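Local coordinates for FixK2 protein (Bradyrhizobium japonicum, PDB 4I2O) that probably acts as a DNA-binding transcription factor of the CRP/FNR superfamily, linked to nitrogen fixation, at residues 85-90 and 170-175; 178-183 and 217-222; 208-213 and 224-229. The protein carries 1 engineered substitution. All coordinates share one frame; numbering follows the deposited sequence.

Interaction 1 joins the cyclic nucleotide-binding-type domain to the DNA-binding domain, through the end of strand 80-86 and the end of helix 157-172. Interactions 2 and 3 lie wholly in the Crp-like helix-turn-helix domain. The centres of interactions 1 and 2 are about 11 Å apart, and Leu172 and Phe85 pack on residues of 178-183. Interactions 2 and 3, about 13 Å apart between centres, share the sheet of strands 177-179, 218-221 and 211-213, and their segments alternate along the chain, after interaction 1 has closed. Packing thus continues from the domain interface through the small sheet, beside the bound DNA, to helix 224-228.

Interaction 1 (85-90 and 170-175); sequences FHLPGD and RRLAVA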
# COMPACT_ATOMS: atom_id res chain seq x y z
N PHE A 85 -9.79 -6.28 -3.93
CA PHE A 85 -10.89 -7.23 -4.31
C PHE A 85 -10.21 -8.35 -5.05
O PHE A 85 -9.34 -8.10 -5.89
CB PHE A 85 -11.83 -6.54 -5.24
CG PHE A 85 -12.70 -5.49 -4.57
CD1 PHE A 85 -13.62 -5.88 -3.57
CD2 PHE A 85 -12.59 -4.15 -4.92
CE1 PHE A 85 -14.42 -4.94 -2.94
CE2 PHE A 85 -13.47 -3.19 -4.31
CZ PHE A 85 -14.38 -3.60 -3.29
N HIS A 86 -10.55 -9.61 -4.74
CA HIS A 86 -9.93 -10.77 -5.45
C HIS A 86 -11.02 -11.42 -6.25
O HIS A 86 -12.12 -11.66 -5.73
CB HIS A 86 -9.41 -11.76 -4.44
CG HIS A 86 -8.55 -11.11 -3.39
ND1 HIS A 86 -7.40 -10.45 -3.72
CD2 HIS A 86 -8.69 -10.99 -2.05
CE1 HIS A 86 -6.82 -10.01 -2.61
NE2 HIS A 86 -7.60 -10.29 -1.59
N LEU A 87 -10.76 -11.57 -7.54
CA LEU A 87 -11.79 -11.93 -8.51
C LEU A 87 -11.32 -13.29 -9.10
O LEU A 87 -10.24 -13.76 -8.77
CB LEU A 87 -11.83 -10.84 -9.58
CG LEU A 87 -12.24 -9.46 -9.06
CD1 LEU A 87 -12.13 -8.49 -10.22
CD2 LEU A 87 -13.70 -9.47 -8.50
N PRO A 88 -12.12 -13.95 -9.95
CA PRO A 88 -11.70 -15.28 -10.39
C PRO A 88 -10.32 -15.36 -11.07
O PRO A 88 -9.96 -14.51 -11.93
CB PRO A 88 -12.81 -15.69 -11.37
CG PRO A 88 -14.01 -14.98 -10.83
CD PRO A 88 -13.51 -13.64 -10.32
N GLY A 89 -9.57 -16.37 -10.63
CA GLY A 89 -8.20 -16.57 -11.03
C GLY A 89 -7.19 -15.89 -10.09
O GLY A 89 -6.01 -16.26 -10.07
N ASP A 90 -7.63 -14.92 -9.30
CA ASP A 90 -6.69 -14.20 -8.44
C ASP A 90 -6.26 -15.06 -7.26
O ASP A 90 -7.08 -15.73 -6.63
CB ASP A 90 -7.33 -12.93 -7.85
CG ASP A 90 -7.48 -11.80 -8.86
OD1 ASP A 90 -6.88 -11.84 -9.96
OD2 ASP A 90 -8.19 -10.82 -8.53
N ARG A 170 -10.96 -3.69 -16.82
CA ARG A 170 -9.85 -4.52 -17.26
C ARG A 170 -9.94 -5.92 -16.67
O ARG A 170 -9.65 -6.94 -17.35
CB ARG A 170 -8.54 -3.82 -16.82
CG ARG A 170 -7.29 -4.60 -17.18
CD ARG A 170 -6.04 -3.77 -16.85
NE ARG A 170 -6.07 -3.15 -15.53
CZ ARG A 170 -5.78 -3.80 -14.39
NH1 ARG A 170 -5.51 -5.11 -14.41
NH2 ARG A 170 -5.78 -3.13 -13.23
N ARG A 171 -10.36 -6.04 -15.41
CA ARG A 171 -10.29 -7.33 -14.70
C ARG A 171 -11.53 -8.19 -14.86
O ARG A 171 -11.46 -9.42 -14.75
CB ARG A 171 -10.09 -7.08 -13.20
CG ARG A 171 -8.64 -6.50 -12.96
CD ARG A 171 -8.44 -6.09 -11.53
NE ARG A 171 -8.45 -7.25 -10.64
CZ ARG A 171 -8.63 -7.14 -9.32
NH1 ARG A 171 -8.79 -5.93 -8.76
NH2 ARG A 171 -8.63 -8.22 -8.56
N LEU A 172 -12.67 -7.55 -15.09
CA LEU A 172 -13.89 -8.38 -15.12
C LEU A 172 -14.85 -8.14 -16.27
O LEU A 172 -15.84 -8.90 -16.38
CB LEU A 172 -14.59 -8.49 -13.76
CG LEU A 172 -15.08 -7.22 -13.12
CD1 LEU A 172 -16.18 -6.53 -13.95
CD2 LEU A 172 -15.59 -7.45 -11.69
N ALA A 173 -14.59 -7.20 -17.17
CA ALA A 173 -15.61 -7.02 -18.24
C ALA A 173 -15.71 -8.26 -19.12
O ALA A 173 -14.70 -8.91 -19.46
CB ALA A 173 -15.33 -5.81 -19.12
N VAL A 174 -16.93 -8.54 -19.54
CA VAL A 174 -17.22 -9.64 -20.47
C VAL A 174 -17.99 -9.03 -21.64
O VAL A 174 -19.08 -8.44 -21.44
CB VAL A 174 -18.14 -10.67 -19.82
CG1 VAL A 174 -18.48 -11.79 -20.88
CG2 VAL A 174 -17.44 -11.29 -18.63
N ALA A 175 -17.47 -9.18 -22.86
CA ALA A 175 -18.07 -8.57 -24.04
C ALA A 175 -18.50 -7.14 -23.71
O ALA A 175 -19.62 -6.73 -24.00
CB ALA A 175 -19.29 -9.43 -24.57
O HOH W 1 -8.27 -4.98 -5.97
O HOH W 2 -8.04 -9.96 -11.48
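In Arg171, which reaches Asp90 and Phe85, CG stands anti to the carbonyl carbon (chi1 -69°) and a bend at chi3 (67°) sets NE; beyond it, NH2 meets both. The Asp90 carboxylate lies nearly coplanar with the guanidinium. One nitrogen does most of the work. Arg171 NH2 donates to Asp90 OD2 at 2.6 Å, on the syn side of the carboxylate, in a salt bridge whose hydrogen bond is bent at 141°. The same NH2 gives a straighter bond to Phe85 O, 2.8 Å away, the backbone carbonyl near the end of strand 80-86. Both acceptors sit at the guanidinium edge, whereas Leu87 CD1 lies over one face, offset toward the rim and 3.9 Å from Arg171 CZ. CD1 also touches Leu172 CD2 at 3.9 Å, adding an apolar patch. Asp90 OD2 is shared, since Leu87 N donates to it from above the carboxylate plane at 2.9 Å, across the type II turn from Leu87 to Asp90. One water links Asp90 OD1 to Arg171 NE, a second links Phe85 N to Arg171 NH1, and NH1 has a salt bridge to Glu167. The contact thus ties the turn after a strand of the cyclic nucleotide-binding-type domain to the end of helix 157-172. Held by Asp90 at NH2 and by Glu167 at NH1, the guanidinium is probably kept in its positive form and restrained from rotating.

Interaction 2 (178-183 and 217-222); sequences MALPMS and RQIVLR. Engineered in segment 178-183: Ser183 (natural residue Cys). With nucleotides of chain C.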
# COMPACT_ATOMS: atom_id res chain seq x y z
N MET A 178 -19.42 -4.95 -17.26
CA MET A 178 -18.93 -5.34 -15.94
C MET A 178 -20.11 -5.72 -15.08
O MET A 178 -20.99 -4.88 -14.83
CB MET A 178 -18.29 -4.09 -15.27
CG MET A 178 -17.40 -3.40 -16.17
SD MET A 178 -16.41 -2.25 -15.22
CE MET A 178 -17.44 -0.79 -15.26
N ALA A 179 -20.11 -6.93 -14.57
CA ALA A 179 -21.10 -7.31 -13.58
C ALA A 179 -20.37 -7.22 -12.26
O ALA A 179 -19.51 -8.09 -11.92
CB ALA A 179 -21.62 -8.73 -13.82
N LEU A 180 -20.61 -6.15 -11.52
CA LEU A 180 -19.79 -5.86 -10.35
C LEU A 180 -20.36 -6.71 -9.23
O LEU A 180 -21.60 -6.81 -9.10
CB LEU A 180 -19.97 -4.39 -9.96
CG LEU A 180 -19.21 -3.41 -10.85
CD1 LEU A 180 -19.52 -1.98 -10.32
CD2 LEU A 180 -17.70 -3.70 -10.95
N PRO A 181 -19.49 -7.37 -8.46
CA PRO A 181 -20.10 -8.26 -7.44
C PRO A 181 -20.37 -7.57 -6.12
O PRO A 181 -21.09 -8.19 -5.30
CB PRO A 181 -19.03 -9.33 -7.20
CG PRO A 181 -17.68 -8.55 -7.48
CD PRO A 181 -18.07 -7.71 -8.73
N MET A 182 -19.82 -6.36 -5.89
CA MET A 182 -19.88 -5.74 -4.59
C MET A 182 -20.83 -4.50 -4.53
O MET A 182 -21.17 -3.87 -5.59
CB MET A 182 -18.41 -5.34 -4.19
CG MET A 182 -17.90 -4.07 -4.91
SD MET A 182 -17.58 -4.20 -6.67
CE MET A 182 -16.03 -5.10 -6.80
N SER A 183 -21.22 -4.17 -3.30
CA SER A 183 -22.11 -3.07 -2.99
C SER A 183 -21.41 -1.74 -3.10
O SER A 183 -20.18 -1.67 -3.19
CB SER A 183 -22.58 -3.21 -1.53
OG SER A 183 -21.44 -3.05 -0.69
N ARG A 217 -25.46 -2.66 -10.60
CA ARG A 217 -24.12 -3.27 -10.58
C ARG A 217 -23.76 -3.87 -11.93
O ARG A 217 -22.76 -4.57 -12.03
CB ARG A 217 -24.06 -4.41 -9.55
CG ARG A 217 -24.33 -3.96 -8.12
CD ARG A 217 -24.19 -5.10 -7.13
NE ARG A 217 -24.65 -4.74 -5.77
CZ ARG A 217 -24.60 -5.57 -4.72
NH1 ARG A 217 -24.16 -6.81 -4.88
NH2 ARG A 217 -25.03 -5.18 -3.50
N GLN A 218 -24.56 -3.60 -12.96
CA GLN A 218 -24.22 -4.06 -14.32
C GLN A 218 -23.88 -2.82 -15.12
O GLN A 218 -24.75 -2.06 -15.46
CB GLN A 218 -25.39 -4.76 -14.94
CG GLN A 218 -25.81 -5.93 -14.11
CD GLN A 218 -24.98 -7.11 -14.43
OE1 GLN A 218 -24.28 -7.15 -15.46
NE2 GLN A 218 -25.03 -8.11 -13.56
N ILE A 219 -22.61 -2.60 -15.40
CA ILE A 219 -22.18 -1.29 -15.91
C ILE A 219 -21.46 -1.50 -17.22
O ILE A 219 -20.68 -2.44 -17.34
CB ILE A 219 -21.26 -0.57 -14.92
CG1 ILE A 219 -22.06 -0.14 -13.68
CG2 ILE A 219 -20.61 0.59 -15.58
CD1 ILE A 219 -21.24 0.54 -12.57
N VAL A 220 -21.72 -0.65 -18.21
CA VAL A 220 -21.08 -0.80 -19.53
C VAL A 220 -20.37 0.53 -19.72
O VAL A 220 -21.03 1.58 -19.72
CB VAL A 220 -22.09 -1.00 -20.69
CG1 VAL A 220 -21.38 -0.93 -22.03
CG2 VAL A 220 -22.72 -2.37 -20.65
N LEU A 221 -19.04 0.51 -19.83
CA LEU A 221 -18.33 1.76 -20.13
C LEU A 221 -18.52 2.11 -21.59
O LEU A 221 -18.18 1.32 -22.48
CB LEU A 221 -16.83 1.64 -19.83
CG LEU A 221 -16.51 1.25 -18.41
CD1 LEU A 221 -14.95 1.28 -18.28
CD2 LEU A 221 -17.16 2.31 -17.47
N ARG A 222 -19.05 3.29 -21.85
CA ARG A 222 -19.32 3.71 -23.23
C ARG A 222 -18.17 4.48 -23.88
O ARG A 222 -18.08 4.53 -25.12
CB ARG A 222 -20.58 4.58 -23.28
CG ARG A 222 -21.79 3.93 -22.63
CD ARG A 222 -23.04 4.22 -23.41
NE ARG A 222 -24.19 3.52 -22.85
CZ ARG A 222 -24.46 2.24 -23.07
NH1 ARG A 222 -23.67 1.51 -23.85
NH2 ARG A 222 -25.54 1.68 -22.52
P DA C 7 -25.84 -1.46 -3.74
OP1 DA C 7 -25.19 -2.20 -4.85
OP2 DA C 7 -25.02 -0.94 -2.59
O5' DA C 7 -26.63 -0.21 -4.28
C5' DA C 7 -27.64 -0.39 -5.39
C4' DA C 7 -28.28 0.98 -5.62
O4' DA C 7 -29.17 1.26 -4.52
C3' DA C 7 -27.29 2.13 -5.72
O3' DA C 7 -27.46 2.59 -7.10
C2' DA C 7 -27.78 3.18 -4.67
C1' DA C 7 -29.22 2.66 -4.39
N9 DA C 7 -29.62 2.90 -3.00
C8 DA C 7 -29.00 2.44 -1.87
N7 DA C 7 -29.59 2.80 -0.74
C5 DA C 7 -30.72 3.51 -1.17
C6 DA C 7 -31.74 4.16 -0.46
N6 DA C 7 -31.74 4.11 0.88
N1 DA C 7 -32.74 4.79 -1.18
C2 DA C 7 -32.60 4.75 -2.54
N3 DA C 7 -31.62 4.17 -3.30
C4 DA C 7 -30.74 3.57 -2.55
O HOH W 3 -22.75 -8.26 -2.87
O HOH W 4 -23.67 -8.81 -6.87
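Arg217 touches Leu180 and Met182 on its way to the DNA. Its CB lies 3.5 Å from Leu180 O, its CG approaches OP1 of DA7 in chain C, and its CD passes Met182 O at 3.6 Å. The chain is extended from CG to NE (chi3 -171°), which carries NE to the phosphate: Arg217 NE donates to OP1 of DA7 at 2.8 Å, and NH2 adds a weak bond to the same oxygen. Arg217 NH1 reaches Pro181 O through two bridging waters. The peptide between Met182 and Ser183 covers one guanidinium face, with Met182 C and Ser183 N over its centre. Ser183, an engineered residue, caps the following helix through OG, bonded to Asp186 N.

Next to the arginine the backbones form an antiparallel ladder of the small sheet that accompanies the helix-turn-helix. Met178 and Ile219 are a hydrogen-bonded pair, joined by Met178 N to Ile219 O at 2.8 Å and by the reciprocal bond. Just past the strands, Leu180 N donates to Arg217 O at 2.7 Å. On the face of Met178 and Ile219, Met178 CE packs tightly on Ile219 CG2 at 3.5 Å and also touches Leu221 CD2, while Leu180 CD1 meets Ile219 CD1.

An alanine in place of Arg217 would probably leave OP1 of DA7 without this cationic donor and the Met182-Ser183 peptide without the flat group that lies against it. Because the phosphate, not a base, is gripped here, the bond is consistent with a contact to the DNA backbone that does not itself read the base.

Interaction 3 (208-213 and 224-229); sequences QGILGF and RQRLHN
A helix-to-loop contact, part polar and part apolar, brings Arg226 and Leu227 of helix 224-228 against Gln208 and Ile210, where helix 195-207 gives way to strand 211-213. Arg226 grips a single backbone oxygen end-on with two nitrogens: NH1 lies 3.2 Å and NH2 3.1 Å from Gln208 O. Both donors come from the same face of the carbonyl plane, NH2 standing above it, while the oxygen itself stays in the plane of the guanidinium. Ile210 holds the flat group from one side, its CG1 lying over the centre at 3.5 Å from Arg226 CZ. A bend at chi3 (73°) of Arg226 brings NE to 3.8 Å from Ile210 CG1. Gln208 CB touches Arg226 NH2 as well.

Gly209, at positive phi (89°), closes the preceding helix in a Schellman motif, and helix 195-207 is followed by the hairpin of strands 211-213 and 218-221, the wing of the winged helix-turn-helix fold. Helix 224-228 comes straight after the second wing strand and packs back on the first strand's approach.

The other branch of Ile210 serves Leu227. Its CG2, anti to the backbone N, meets Leu227 CD1 at 3.8 Å and Leu227 CB at 3.9 Å. Leu205 of helix 195-207 touches both Ile210 and Leu227, and Leu165 and Leu166 of helix 157-172 extend the apolar surface around Leu227.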
# COMPACT_ATOMS: atom_id res chain seq x y z
N GLN A 208 -23.62 12.01 -18.16
CA GLN A 208 -22.72 12.53 -19.21
C GLN A 208 -22.52 11.56 -20.39
O GLN A 208 -21.86 11.91 -21.36
CB GLN A 208 -21.34 12.84 -18.62
CG GLN A 208 -21.22 14.20 -17.93
CD GLN A 208 -20.08 14.22 -16.93
OE1 GLN A 208 -20.26 14.63 -15.79
NE2 GLN A 208 -18.89 13.78 -17.36
N GLY A 209 -23.06 10.34 -20.30
CA GLY A 209 -22.97 9.39 -21.40
C GLY A 209 -21.71 8.53 -21.32
O GLY A 209 -21.41 7.77 -22.25
N ILE A 210 -20.98 8.64 -20.22
CA ILE A 210 -19.77 7.83 -20.08
C ILE A 210 -19.97 6.36 -19.73
O ILE A 210 -19.19 5.51 -20.18
CB ILE A 210 -18.73 8.53 -19.18
CG1 ILE A 210 -18.33 9.85 -19.84
CG2 ILE A 210 -17.48 7.63 -18.95
CD1 ILE A 210 -17.48 10.75 -18.89
N LEU A 211 -21.03 6.03 -18.99
CA LEU A 211 -21.32 4.64 -18.75
C LEU A 211 -22.80 4.40 -18.92
O LEU A 211 -23.58 5.34 -18.93
CB LEU A 211 -20.90 4.22 -17.35
CG LEU A 211 -21.38 4.99 -16.14
CD1 LEU A 211 -22.74 4.46 -15.61
CD2 LEU A 211 -20.32 4.88 -15.06
N GLY A 212 -23.15 3.13 -19.04
CA GLY A 212 -24.54 2.73 -19.19
C GLY A 212 -24.81 1.84 -17.98
O GLY A 212 -23.87 1.19 -17.49
N PHE A 213 -26.07 1.76 -17.53
CA PHE A 213 -26.46 0.82 -16.46
C PHE A 213 -27.50 -0.15 -16.96
O PHE A 213 -28.34 0.19 -17.80
CB PHE A 213 -27.14 1.55 -15.28
CG PHE A 213 -26.20 2.32 -14.39
CD1 PHE A 213 -25.30 1.65 -13.59
CD2 PHE A 213 -26.30 3.69 -14.30
CE1 PHE A 213 -24.45 2.37 -12.73
CE2 PHE A 213 -25.49 4.40 -13.45
CZ PHE A 213 -24.55 3.73 -12.67
N ARG A 224 -14.11 4.74 -22.76
CA ARG A 224 -13.03 4.54 -21.80
C ARG A 224 -12.07 5.72 -21.85
O ARG A 224 -11.52 6.09 -20.83
CB ARG A 224 -12.29 3.20 -22.06
CG ARG A 224 -13.21 1.98 -21.88
CD ARG A 224 -12.55 0.65 -22.33
NE ARG A 224 -13.36 -0.49 -21.93
CZ ARG A 224 -14.52 -0.82 -22.51
NH1 ARG A 224 -14.99 -0.08 -23.52
NH2 ARG A 224 -15.23 -1.87 -22.08
N GLN A 225 -11.87 6.31 -23.02
CA GLN A 225 -10.96 7.46 -23.11
C GLN A 225 -11.45 8.62 -22.25
O GLN A 225 -10.65 9.23 -21.49
CB GLN A 225 -10.78 7.91 -24.56
CG GLN A 225 -9.67 8.94 -24.77
CD GLN A 225 -8.34 8.48 -24.21
OE1 GLN A 225 -7.80 7.44 -24.62
NE2 GLN A 225 -7.80 9.25 -23.25
N ARG A 226 -12.73 8.95 -22.35
CA ARG A 226 -13.25 10.04 -21.52
C ARG A 226 -13.09 9.74 -20.06
O ARG A 226 -12.83 10.63 -19.25
CB ARG A 226 -14.71 10.35 -21.82
CG ARG A 226 -14.89 11.23 -23.05
CD ARG A 226 -16.37 11.41 -23.41
NE ARG A 226 -17.09 12.28 -22.49
CZ ARG A 226 -18.40 12.25 -22.32
NH1 ARG A 226 -19.14 11.36 -23.00
NH2 ARG A 226 -18.97 13.08 -21.45
N LEU A 227 -13.26 8.48 -19.69
CA LEU A 227 -13.13 8.11 -18.28
C LEU A 227 -11.67 8.14 -17.84
O LEU A 227 -11.37 8.53 -16.70
CB LEU A 227 -13.76 6.71 -18.03
CG LEU A 227 -14.04 6.24 -16.62
CD1 LEU A 227 -15.10 7.13 -15.97
CD2 LEU A 227 -14.50 4.77 -16.64
N HIS A 228 -10.77 7.71 -18.73
CA HIS A 228 -9.33 7.79 -18.43
C HIS A 228 -8.98 9.26 -18.22
O HIS A 228 -8.13 9.59 -17.37
CB HIS A 228 -8.51 7.37 -19.64
CG HIS A 228 -7.61 6.21 -19.40
ND1 HIS A 228 -6.43 6.32 -18.70
CD2 HIS A 228 -7.70 4.91 -19.80
CE1 HIS A 228 -5.84 5.14 -18.66
NE2 HIS A 228 -6.59 4.26 -19.32
N ASN A 229 -9.58 10.17 -18.98
CA ASN A 229 -9.26 11.61 -18.77
C ASN A 229 -9.69 12.19 -17.44
O ASN A 229 -9.31 13.34 -17.11
CB ASN A 229 -9.88 12.50 -19.84
CG ASN A 229 -9.36 12.20 -21.20
OD1 ASN A 229 -8.31 11.55 -21.35
ND2 ASN A 229 -10.11 12.60 -22.22